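Local atomic coordinates of heavy metal cation tricomponent efflux pump ZneA(CzcA-like) (Cupriavidus metallidurans, PDB entry 4K0J), a protein that exchanges zinc ions for protons as an inner-membrane efflux pump of the RND superfamily, probably within a three-component system. Residues 551-562 and 607-618; 695-703 and 807-817. One frame throughout, in Å; residues are numbered along the deposited sequence.

Contact 1: 551-562 and 607-618; sequences DEGSIWLQVTLP and SHIETAVTLHPY
Asp551 and Tyr618 meet at one end of two antiparallel strands, the central pair (first and third strands) of a ferredoxin-like beta-alpha-beta-beta-alpha-beta fold. The fold probably corresponds to porter subdomain PC1 of RND pumps. Tyr618 OH gives a weak hydrogen bond to Asp551 OD2. Ile555 and Val613 form a hydrogen-bonded pair, with Ile555 N 2.9 Å from Val613 O. Their side chains face helix 627-638. Trp556 points to the other side of the sheet. Its CG is anti to the backbone N (chi1 -167°), and this lays the indole across strand 608-615. Thr611 O sits over one face of the ring. Trp556 CZ2 touches Glu610 CB at 3.5 Å, and Trp556 CZ3 touches Ala612 CB at 3.6 Å. Leu557 returns to the helix side and packs its CB 3.6 Å from Thr611 CB. The Gln558 chain bends at chi2 (-75°) and brings its amide between two partners. Gln558 OE1 accepts from His608 NE2 at 3.0 Å. Gln558 NE2 gives a bond of 2.9 Å to the anti lone pair of Glu610 OE1, and another to Asp654. Two acid acceptors suit this amide orientation, and the bonds probably hold it. Val559 lies alongside Ile609, against helix 567-581. Past the strand, Leu561 N binds Ser607 O at 2.8 Å, and Leu561 CD2 rests 3.5 Å from Ile609 CD1.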
loop_
_atom_site.group_PDB
_atom_site.type_symbol
_atom_site.label_atom_id
_atom_site.label_comp_id
_atom_site.label_asym_id
_atom_site.label_seq_id
_atom_site.Cartn_x
_atom_site.Cartn_y
_atom_site.Cartn_z
ATOM N N ASP C 551 30.275 9.868 -18.991
ATOM C CA ASP C 551 29.923 10.696 -20.137
ATOM C C ASP C 551 28.523 10.414 -20.684
ATOM O O ASP C 551 28.216 9.299 -21.106
ATOM C CB ASP C 551 30.959 10.516 -21.246
ATOM C CG ASP C 551 31.039 11.712 -22.177
ATOM O OD1 ASP C 551 30.100 12.533 -22.190
ATOM O OD2 ASP C 551 32.048 11.832 -22.902
ATOM N N GLU C 552 27.677 11.437 -20.668
ATOM C CA GLU C 552 26.370 11.352 -21.298
ATOM C C GLU C 552 26.485 11.921 -22.716
ATOM O O GLU C 552 27.577 12.270 -23.166
ATOM C CB GLU C 552 25.332 12.120 -20.475
ATOM C CG GLU C 552 25.370 11.800 -18.984
ATOM C CD GLU C 552 24.367 12.610 -18.167
ATOM O OE1 GLU C 552 23.661 13.470 -18.738
ATOM O OE2 GLU C 552 24.290 12.380 -16.944
ATOM N N GLY C 553 25.366 12.018 -23.422
ATOM C CA GLY C 553 25.396 12.508 -24.787
ATOM C C GLY C 553 25.726 13.985 -24.929
ATOM O O GLY C 553 26.153 14.430 -25.996
ATOM N N SER C 554 25.541 14.746 -23.854
ATOM C CA SER C 554 25.585 16.201 -23.947
ATOM C C SER C 554 26.245 16.881 -22.754
ATOM O O SER C 554 26.943 16.243 -21.969
ATOM C CB SER C 554 24.165 16.744 -24.131
ATOM O OG SER C 554 23.268 16.135 -23.222
ATOM N N ILE C 555 26.017 18.187 -22.638
ATOM C CA ILE C 555 26.543 18.990 -21.533
ATOM C C ILE C 555 25.492 19.982 -21.026
ATOM O O ILE C 555 24.903 20.710 -21.814
ATOM C CB ILE C 555 27.786 19.798 -21.968
ATOM C CG1 ILE C 555 28.945 18.867 -22.325
ATOM C CG2 ILE C 555 28.215 20.758 -20.870
ATOM C CD1 ILE C 555 30.198 19.601 -22.720
ATOM N N TRP C 556 25.268 20.018 -19.714
ATOM C CA TRP C 556 24.297 20.946 -19.128
ATOM C C TRP C 556 24.960 22.140 -18.438
ATOM O O TRP C 556 26.021 22.010 -17.835
ATOM C CB TRP C 556 23.392 20.223 -18.136
ATOM C CG TRP C 556 22.204 21.005 -17.721
ATOM C CD1 TRP C 556 22.099 21.826 -16.636
ATOM C CD2 TRP C 556 20.930 21.037 -18.374
ATOM N NE1 TRP C 556 20.837 22.375 -16.576
ATOM C CE2 TRP C 556 20.101 21.903 -17.632
ATOM C CE3 TRP C 556 20.410 20.417 -19.515
ATOM C CZ2 TRP C 556 18.782 22.166 -17.994
ATOM C CZ3 TRP C 556 19.099 20.682 -19.874
ATOM C CH2 TRP C 556 18.301 21.550 -19.115
ATOM N N LEU C 557 24.317 23.300 -18.521
ATOM C CA LEU C 557 24.871 24.531 -17.973
ATOM C C LEU C 557 23.936 25.206 -16.969
ATOM O O LEU C 557 22.737 25.335 -17.206
ATOM C CB LEU C 557 25.199 25.514 -19.105
ATOM C CG LEU C 557 26.539 25.458 -19.849
ATOM C CD1 LEU C 557 26.763 24.127 -20.525
ATOM C CD2 LEU C 557 26.600 26.566 -20.879
ATOM N N GLN C 558 24.494 25.638 -15.845
ATOM C CA GLN C 558 23.768 26.496 -14.918
ATOM C C GLN C 558 24.312 27.912 -15.039
ATOM O O GLN C 558 25.195 28.316 -14.286
ATOM C CB GLN C 558 23.913 25.992 -13.486
ATOM C CG GLN C 558 23.206 24.678 -13.229
ATOM C CD GLN C 558 21.704 24.839 -13.134
ATOM O OE1 GLN C 558 21.203 25.933 -12.875
ATOM N NE2 GLN C 558 20.976 23.749 -13.348
ATOM N N VAL C 559 23.781 28.657 -15.999
ATOM C CA VAL C 559 24.308 29.966 -16.345
ATOM C C VAL C 559 23.699 31.069 -15.491
ATOM O O VAL C 559 22.482 31.269 -15.492
ATOM C CB VAL C 559 24.092 30.269 -17.839
ATOM C CG1 VAL C 559 24.470 31.699 -18.150
ATOM C CG2 VAL C 559 24.904 29.303 -18.691
ATOM N N THR C 560 24.558 31.780 -14.762
ATOM C CA THR C 560 24.120 32.829 -13.842
ATOM C C THR C 560 24.330 34.227 -14.420
ATOM O O THR C 560 25.361 34.517 -15.018
ATOM C CB THR C 560 24.832 32.729 -12.482
ATOM O OG1 THR C 560 24.753 31.384 -11.998
ATOM C CG2 THR C 560 24.187 33.655 -11.478
ATOM N N LEU C 561 23.341 35.088 -14.231
ATOM C CA LEU C 561 23.332 36.409 -14.836
ATOM C C LEU C 561 23.199 37.501 -13.769
ATOM O O LEU C 561 22.853 37.210 -12.623
ATOM C CB LEU C 561 22.190 36.490 -15.849
ATOM C CG LEU C 561 22.547 36.356 -17.330
ATOM C CD1 LEU C 561 23.595 35.295 -17.559
ATOM C CD2 LEU C 561 21.306 36.057 -18.134
ATOM N N PRO C 562 23.500 38.762 -14.136
ATOM C CA PRO C 562 23.396 39.880 -13.192
ATOM C C PRO C 562 22.010 40.008 -12.552
ATOM O O PRO C 562 21.015 39.669 -13.186
ATOM C CB PRO C 562 23.726 41.106 -14.056
ATOM C CG PRO C 562 23.782 40.613 -15.470
ATOM C CD PRO C 562 24.139 39.182 -15.393
ATOM N N SER C 607 17.406 36.199 -14.464
ATOM C CA SER C 607 18.837 36.209 -14.200
ATOM C C SER C 607 19.369 34.787 -14.117
ATOM O O SER C 607 20.576 34.570 -14.075
ATOM C CB SER C 607 19.149 36.978 -12.915
ATOM O OG SER C 607 18.353 36.516 -11.836
ATOM N N HIS C 608 18.461 33.819 -14.098
ATOM C CA HIS C 608 18.854 32.418 -14.091
ATOM C C HIS C 608 18.617 31.767 -15.441
ATOM O O HIS C 608 17.563 31.926 -16.037
ATOM C CB HIS C 608 18.098 31.640 -13.020
ATOM C CG HIS C 608 18.434 30.184 -12.999
ATOM N ND1 HIS C 608 17.788 29.259 -13.789
ATOM C CD2 HIS C 608 19.362 29.494 -12.296
ATOM C CE1 HIS C 608 18.297 28.061 -13.567
ATOM N NE2 HIS C 608 19.251 28.174 -12.663
ATOM N N ILE C 609 19.610 31.037 -15.923
ATOM C CA ILE C 609 19.439 30.267 -17.137
ATOM C C ILE C 609 19.921 28.859 -16.887
ATOM O O ILE C 609 20.875 28.632 -16.143
ATOM C CB ILE C 609 20.247 30.831 -18.333
ATOM C CG1 ILE C 609 20.229 32.357 -18.365
ATOM C CG2 ILE C 609 19.713 30.284 -19.647
ATOM C CD1 ILE C 609 20.927 32.922 -19.579
ATOM N N GLU C 610 19.236 27.911 -17.507
ATOM C CA GLU C 610 19.743 26.568 -17.652
ATOM C C GLU C 610 19.896 26.347 -19.136
ATOM O O GLU C 610 18.966 26.586 -19.903
ATOM C CB GLU C 610 18.770 25.559 -17.063
ATOM C CG GLU C 610 18.836 25.443 -15.556
ATOM C CD GLU C 610 17.854 24.431 -15.021
ATOM O OE1 GLU C 610 18.203 23.710 -14.063
ATOM O OE2 GLU C 610 16.730 24.356 -15.566
ATOM N N THR C 611 21.082 25.909 -19.541
ATOM C CA THR C 611 21.375 25.726 -20.956
ATOM C C THR C 611 21.635 24.259 -21.288
ATOM O O THR C 611 22.303 23.558 -20.535
ATOM C CB THR C 611 22.593 26.578 -21.372
ATOM O OG1 THR C 611 22.409 27.926 -20.920
ATOM C CG2 THR C 611 22.782 26.566 -22.887
ATOM N N ALA C 612 21.096 23.792 -22.407
ATOM C CA ALA C 612 21.409 22.452 -22.883
ATOM C C ALA C 612 22.322 22.523 -24.107
ATOM O O ALA C 612 22.006 23.180 -25.100
ATOM C CB ALA C 612 20.139 21.684 -23.198
ATOM N N VAL C 613 23.463 21.846 -24.021
ATOM C CA VAL C 613 24.447 21.839 -25.099
ATOM C C VAL C 613 24.617 20.452 -25.697
ATOM O O VAL C 613 25.235 19.576 -25.092
ATOM C CB VAL C 613 25.813 22.312 -24.605
ATOM C CG1 VAL C 613 26.807 22.317 -25.751
ATOM C CG2 VAL C 613 25.693 23.695 -23.995
ATOM N N THR C 614 24.066 20.262 -26.890
ATOM C CA THR C 614 24.136 18.976 -27.570
ATOM C C THR C 614 25.364 18.938 -28.468
ATOM O O THR C 614 25.751 19.954 -29.044
ATOM C CB THR C 614 22.876 18.718 -28.420
ATOM O OG1 THR C 614 22.912 19.534 -29.597
ATOM C CG2 THR C 614 21.617 19.038 -27.626
ATOM N N LEU C 615 25.971 17.764 -28.589
ATOM C CA LEU C 615 27.208 17.628 -29.348
ATOM C C LEU C 615 27.037 16.801 -30.616
ATOM O O LEU C 615 25.983 16.208 -30.854
ATOM C CB LEU C 615 28.297 16.996 -28.478
ATOM C CG LEU C 615 28.516 17.607 -27.095
ATOM C CD1 LEU C 615 29.645 16.888 -26.362
ATOM C CD2 LEU C 615 28.794 19.098 -27.209
ATOM N N HIS C 616 28.086 16.775 -31.428
ATOM C CA HIS C 616 28.164 15.866 -32.561
ATOM C C HIS C 616 28.721 14.535 -32.073
ATOM O O HIS C 616 29.347 14.481 -31.013
ATOM C CB HIS C 616 29.075 16.444 -33.645
ATOM C CG HIS C 616 28.432 17.519 -34.461
ATOM N ND1 HIS C 616 27.431 17.262 -35.373
ATOM C CD2 HIS C 616 28.649 18.855 -34.507
ATOM C CE1 HIS C 616 27.058 18.393 -35.943
ATOM N NE2 HIS C 616 27.781 19.375 -35.435
ATOM N N PRO C 617 28.480 13.451 -32.830
ATOM C CA PRO C 617 29.117 12.175 -32.502
ATOM C C PRO C 617 30.628 12.347 -32.385
ATOM O O PRO C 617 31.230 13.001 -33.238
ATOM C CB PRO C 617 28.785 11.308 -33.714
ATOM C CG PRO C 617 27.498 11.847 -34.207
ATOM C CD PRO C 617 27.542 13.324 -33.960
ATOM N N TYR C 618 31.222 11.788 -31.334
ATOM C CA TYR C 618 32.664 11.877 -31.124
ATOM C C TYR C 618 33.403 11.363 -32.351
ATOM O O TYR C 618 34.508 11.809 -32.658
ATOM C CB TYR C 618 33.081 11.071 -29.894
ATOM C CG TYR C 618 32.432 11.520 -28.606
ATOM C CD1 TYR C 618 32.023 12.837 -28.430
ATOM C CD2 TYR C 618 32.225 10.625 -27.565
ATOM C CE1 TYR C 618 31.429 13.247 -27.251
ATOM C CE2 TYR C 618 31.632 11.024 -26.386
ATOM C CZ TYR C 618 31.237 12.336 -26.234
ATOM O OH TYR C 618 30.644 12.734 -25.059
#

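Contact 2: 695-703 and 807-817; sequences GAQDVIIDQ and HLTVRLNLRGR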
loop_
_atom_site.group_PDB
_atom_site.type_symbol
_atom_site.label_atom_id
_atom_site.label_comp_id
_atom_site.label_asym_id
_atom_site.label_seq_id
_atom_site.Cartn_x
_atom_site.Cartn_y
_atom_site.Cartn_z
ATOM N N GLY C 695 41.926 23.578 -7.603
ATOM C CA GLY C 695 41.042 22.476 -7.937
ATOM C C GLY C 695 39.629 22.920 -8.277
ATOM O O GLY C 695 38.990 22.370 -9.175
ATOM N N ALA C 696 39.142 23.922 -7.552
ATOM C CA ALA C 696 37.793 24.437 -7.746
ATOM C C ALA C 696 37.690 25.183 -9.066
ATOM O O ALA C 696 38.449 26.115 -9.315
ATOM C CB ALA C 696 37.412 25.348 -6.593
ATOM N N GLN C 697 36.744 24.781 -9.907
ATOM C CA GLN C 697 36.633 25.369 -11.236
ATOM C C GLN C 697 35.634 26.520 -11.294
ATOM O O GLN C 697 36.016 27.663 -11.539
ATOM C CB GLN C 697 36.291 24.305 -12.275
ATOM C CG GLN C 697 36.810 24.636 -13.661
ATOM C CD GLN C 697 38.315 24.481 -13.777
ATOM O OE1 GLN C 697 38.987 24.105 -12.820
ATOM N NE2 GLN C 697 38.851 24.762 -14.962
ATOM N N ASP C 698 34.358 26.221 -11.086
ATOM C CA ASP C 698 33.353 27.271 -11.001
ATOM C C ASP C 698 32.987 27.445 -9.535
ATOM O O ASP C 698 32.955 26.463 -8.801
ATOM C CB ASP C 698 32.114 26.902 -11.816
ATOM C CG ASP C 698 32.458 26.391 -13.204
ATOM O OD1 ASP C 698 32.856 27.207 -14.064
ATOM O OD2 ASP C 698 32.322 25.171 -13.441
ATOM N N VAL C 699 32.748 28.685 -9.105
ATOM C CA VAL C 699 32.302 28.970 -7.738
ATOM C C VAL C 699 31.339 30.149 -7.721
ATOM O O VAL C 699 31.669 31.221 -8.222
ATOM C CB VAL C 699 33.475 29.318 -6.787
ATOM C CG1 VAL C 699 32.943 29.921 -5.488
ATOM C CG2 VAL C 699 34.321 28.097 -6.484
ATOM N N ILE C 700 30.154 29.959 -7.145
ATOM C CA ILE C 700 29.200 31.060 -7.011
ATOM C C ILE C 700 28.307 30.914 -5.788
ATOM O O ILE C 700 28.237 29.850 -5.186
ATOM C CB ILE C 700 28.308 31.203 -8.253
ATOM C CG1 ILE C 700 28.210 29.870 -8.994
ATOM C CG2 ILE C 700 28.844 32.283 -9.172
ATOM C CD1 ILE C 700 27.576 29.984 -10.365
ATOM N N ILE C 701 27.636 32.000 -5.416
ATOM C CA ILE C 701 26.627 31.941 -4.368
ATOM C C ILE C 701 25.292 31.642 -5.024
ATOM O O ILE C 701 24.775 32.464 -5.778
ATOM C CB ILE C 701 26.520 33.267 -3.588
ATOM C CG1 ILE C 701 27.782 33.506 -2.755
ATOM C CG2 ILE C 701 25.283 33.267 -2.693
ATOM C CD1 ILE C 701 27.692 34.715 -1.850
ATOM N N ASP C 702 24.748 30.463 -4.739
ATOM C CA ASP C 702 23.514 30.006 -5.355
ATOM C C ASP C 702 22.377 31.009 -5.177
ATOM O O ASP C 702 21.701 31.362 -6.145
ATOM C CB ASP C 702 23.110 28.645 -4.788
ATOM C CG ASP C 702 22.166 27.888 -5.705
ATOM O OD1 ASP C 702 22.455 27.806 -6.919
ATOM O OD2 ASP C 702 21.136 27.378 -5.214
ATOM N N GLN C 703 22.174 31.472 -3.945
ATOM C CA GLN C 703 21.150 32.477 -3.666
ATOM C C GLN C 703 21.512 33.825 -4.282
ATOM O O GLN C 703 22.555 34.411 -3.984
ATOM C CB GLN C 703 20.915 32.631 -2.164
ATOM C CG GLN C 703 20.269 31.433 -1.505
ATOM C CD GLN C 703 21.238 30.291 -1.283
ATOM O OE1 GLN C 703 22.405 30.371 -1.664
ATOM N NE2 GLN C 703 20.758 29.220 -0.660
ATOM N N HIS C 807 20.187 29.213 5.277
ATOM C CA HIS C 807 21.564 29.104 4.805
ATOM C C HIS C 807 21.751 29.699 3.415
ATOM O O HIS C 807 20.793 29.895 2.674
ATOM C CB HIS C 807 22.038 27.643 4.832
ATOM C CG HIS C 807 21.518 26.812 3.697
ATOM N ND1 HIS C 807 20.207 26.393 3.615
ATOM C CD2 HIS C 807 22.137 26.321 2.597
ATOM C CE1 HIS C 807 20.041 25.687 2.512
ATOM N NE2 HIS C 807 21.197 25.626 1.877
ATOM N N LEU C 808 22.998 30.000 3.078
ATOM C CA LEU C 808 23.348 30.409 1.723
ATOM C C LEU C 808 24.305 29.377 1.157
ATOM O O LEU C 808 25.093 28.791 1.892
ATOM C CB LEU C 808 23.997 31.792 1.714
ATOM C CG LEU C 808 23.247 32.899 0.969
ATOM C CD1 LEU C 808 21.950 33.244 1.676
ATOM C CD2 LEU C 808 24.122 34.134 0.814
ATOM N N THR C 809 24.234 29.147 -0.148
ATOM C CA THR C 809 24.973 28.048 -0.750
ATOM C C THR C 809 26.074 28.522 -1.680
ATOM O O THR C 809 25.816 29.230 -2.650
ATOM C CB THR C 809 24.046 27.137 -1.554
ATOM O OG1 THR C 809 22.891 26.821 -0.770
ATOM C CG2 THR C 809 24.768 25.858 -1.942
ATOM N N VAL C 810 27.302 28.122 -1.387
ATOM C CA VAL C 810 28.393 28.372 -2.307
ATOM C C VAL C 810 28.584 27.131 -3.162
ATOM O O VAL C 810 29.260 26.188 -2.756
ATOM C CB VAL C 810 29.707 28.705 -1.576
ATOM C CG1 VAL C 810 30.791 29.037 -2.581
ATOM C CG2 VAL C 810 29.508 29.862 -0.617
ATOM N N ARG C 811 27.975 27.126 -4.341
ATOM C CA ARG C 811 28.085 25.980 -5.223
ATOM C C ARG C 811 29.344 26.043 -6.092
ATOM O O ARG C 811 29.762 27.123 -6.513
ATOM C CB ARG C 811 26.811 25.811 -6.057
ATOM C CG ARG C 811 26.597 26.806 -7.168
ATOM C CD ARG C 811 25.362 26.406 -7.959
ATOM N NE ARG C 811 25.302 27.013 -9.285
ATOM C CZ ARG C 811 24.598 28.103 -9.573
ATOM N NH1 ARG C 811 23.897 28.710 -8.624
ATOM N NH2 ARG C 811 24.593 28.587 -10.808
ATOM N N LEU C 812 29.945 24.876 -6.335
ATOM C CA LEU C 812 31.241 24.773 -7.009
ATOM C C LEU C 812 31.526 23.379 -7.591
ATOM O O LEU C 812 31.100 22.369 -7.036
ATOM C CB LEU C 812 32.373 25.156 -6.051
ATOM C CG LEU C 812 32.749 24.149 -4.961
ATOM C CD1 LEU C 812 34.215 24.302 -4.598
ATOM C CD2 LEU C 812 31.875 24.306 -3.726
ATOM N N ASN C 813 32.264 23.327 -8.699
ATOM C CA ASN C 813 32.604 22.050 -9.339
ATOM C C ASN C 813 34.051 21.601 -9.106
ATOM O O ASN C 813 34.972 22.415 -9.107
ATOM C CB ASN C 813 32.314 22.104 -10.841
ATOM C CG ASN C 813 30.842 22.304 -11.142
ATOM O OD1 ASN C 813 29.975 21.773 -10.448
ATOM N ND2 ASN C 813 30.550 23.079 -12.181
ATOM N N LEU C 814 34.240 20.297 -8.926
ATOM C CA LEU C 814 35.550 19.729 -8.601
ATOM C C LEU C 814 36.485 19.622 -9.800
ATOM O O LEU C 814 37.671 19.338 -9.644
ATOM C CB LEU C 814 35.386 18.350 -7.947
ATOM C CG LEU C 814 34.263 17.426 -8.445
ATOM C CD1 LEU C 814 34.484 16.945 -9.876
ATOM C CD2 LEU C 814 34.097 16.239 -7.506
ATOM N N ARG C 815 35.935 19.850 -10.990
ATOM C CA ARG C 815 36.652 19.682 -12.256
ATOM C C ARG C 815 38.005 20.384 -12.303
ATOM O O ARG C 815 38.137 21.527 -11.871
ATOM C CB ARG C 815 35.773 20.163 -13.414
ATOM C CG ARG C 815 36.492 20.323 -14.741
ATOM C CD ARG C 815 35.505 20.654 -15.844
ATOM N NE ARG C 815 34.585 21.714 -15.443
ATOM C CZ ARG C 815 34.752 22.998 -15.736
ATOM N NH1 ARG C 815 33.866 23.895 -15.325
ATOM N NH2 ARG C 815 35.806 23.389 -16.438
ATOM N N GLY C 816 39.007 19.683 -12.823
ATOM C CA GLY C 816 40.327 20.257 -12.996
ATOM C C GLY C 816 41.434 19.403 -12.412
ATOM O O GLY C 816 42.512 19.290 -12.995
ATOM N N ARG C 817 41.172 18.796 -11.257
ATOM C CA ARG C 817 42.206 18.043 -10.555
ATOM C C ARG C 817 41.653 16.818 -9.834
ATOM O O ARG C 817 41.225 15.855 -10.465
ATOM C CB ARG C 817 42.949 18.949 -9.565
ATOM C CG ARG C 817 44.334 18.449 -9.183
ATOM C CD ARG C 817 45.058 19.426 -8.265
ATOM N NE ARG C 817 44.451 19.509 -6.938
ATOM C CZ ARG C 817 45.033 20.084 -5.890
ATOM N NH1 ARG C 817 44.418 20.118 -4.717
ATOM N NH2 ARG C 817 46.237 20.624 -6.012
#
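The Arg811 guanidinium carries Ile700 CD1 over one face, 3.3 Å from Arg811 NH2, and meets the Asp702 carboxylate at its edge. The segments hold the second and third strands of a ferredoxin-like fold, probably porter subdomain PC2, and a long insertion separates them in sequence. The edge contact is a salt bridge from Arg811 NH1 to Asp702 OD1, modelled too short for its length to be trusted. The two planes stand nearly perpendicular, 88° apart. The Arg815 guanidinium has Gln697 CG over one face, 3.2 Å from Arg815 NH2. Asp698 OD2 lies at its edge, in a salt bridge of 2.7 Å to Arg815 NH1. Glu632 is a second acid partner of Arg815. Asp698 OD2 also accepts from Asn813 ND2 at 3.0 Å, on its anti side, so one oxygen holds two side chains. The backbones pair antiparallel, with Ile700 N 2.9 Å from Arg811 O. Away from the arginines, Val699, Ile701 and Val810 face helix 676-690. Val699 lies alongside Leu812, with Val699 CG2 3.6 Å from Leu812 CB. Beyond the strand, a bend at chi2 (77°) folds the Gln703 amide back onto Thr809. Gln703 NE2 reaches Thr809 OG1 and also Thr800 OG1. Gln703 OE1 accepts from Thr809 N at 2.7 Å, with the donor tilted out of the amide carbonyl plane.

How the contacts relate
Contact 1 and contact 2 belong to two consecutive ferredoxin-like units of the chain. Their centres are about 16 Å apart, and the units meet directly. Arg811 of contact 2 spans the junction. Its NH2 makes a weak hydrogen bond to Thr560 OG1 of contact 1 at 3.0 Å and lies 3.5 Å from Gln558 O. Ile700 CD1 packs against Thr560 OG1 as well. Strand 645-649, the neighbour of 551-562 in its sheet, also touches contact 2: Phe648 meets Asp698, Asn813 and Arg815. In related RND pumps the cleft between the PC1 and PC2 subdomains admits substrate, so this junction may lie near the transport path.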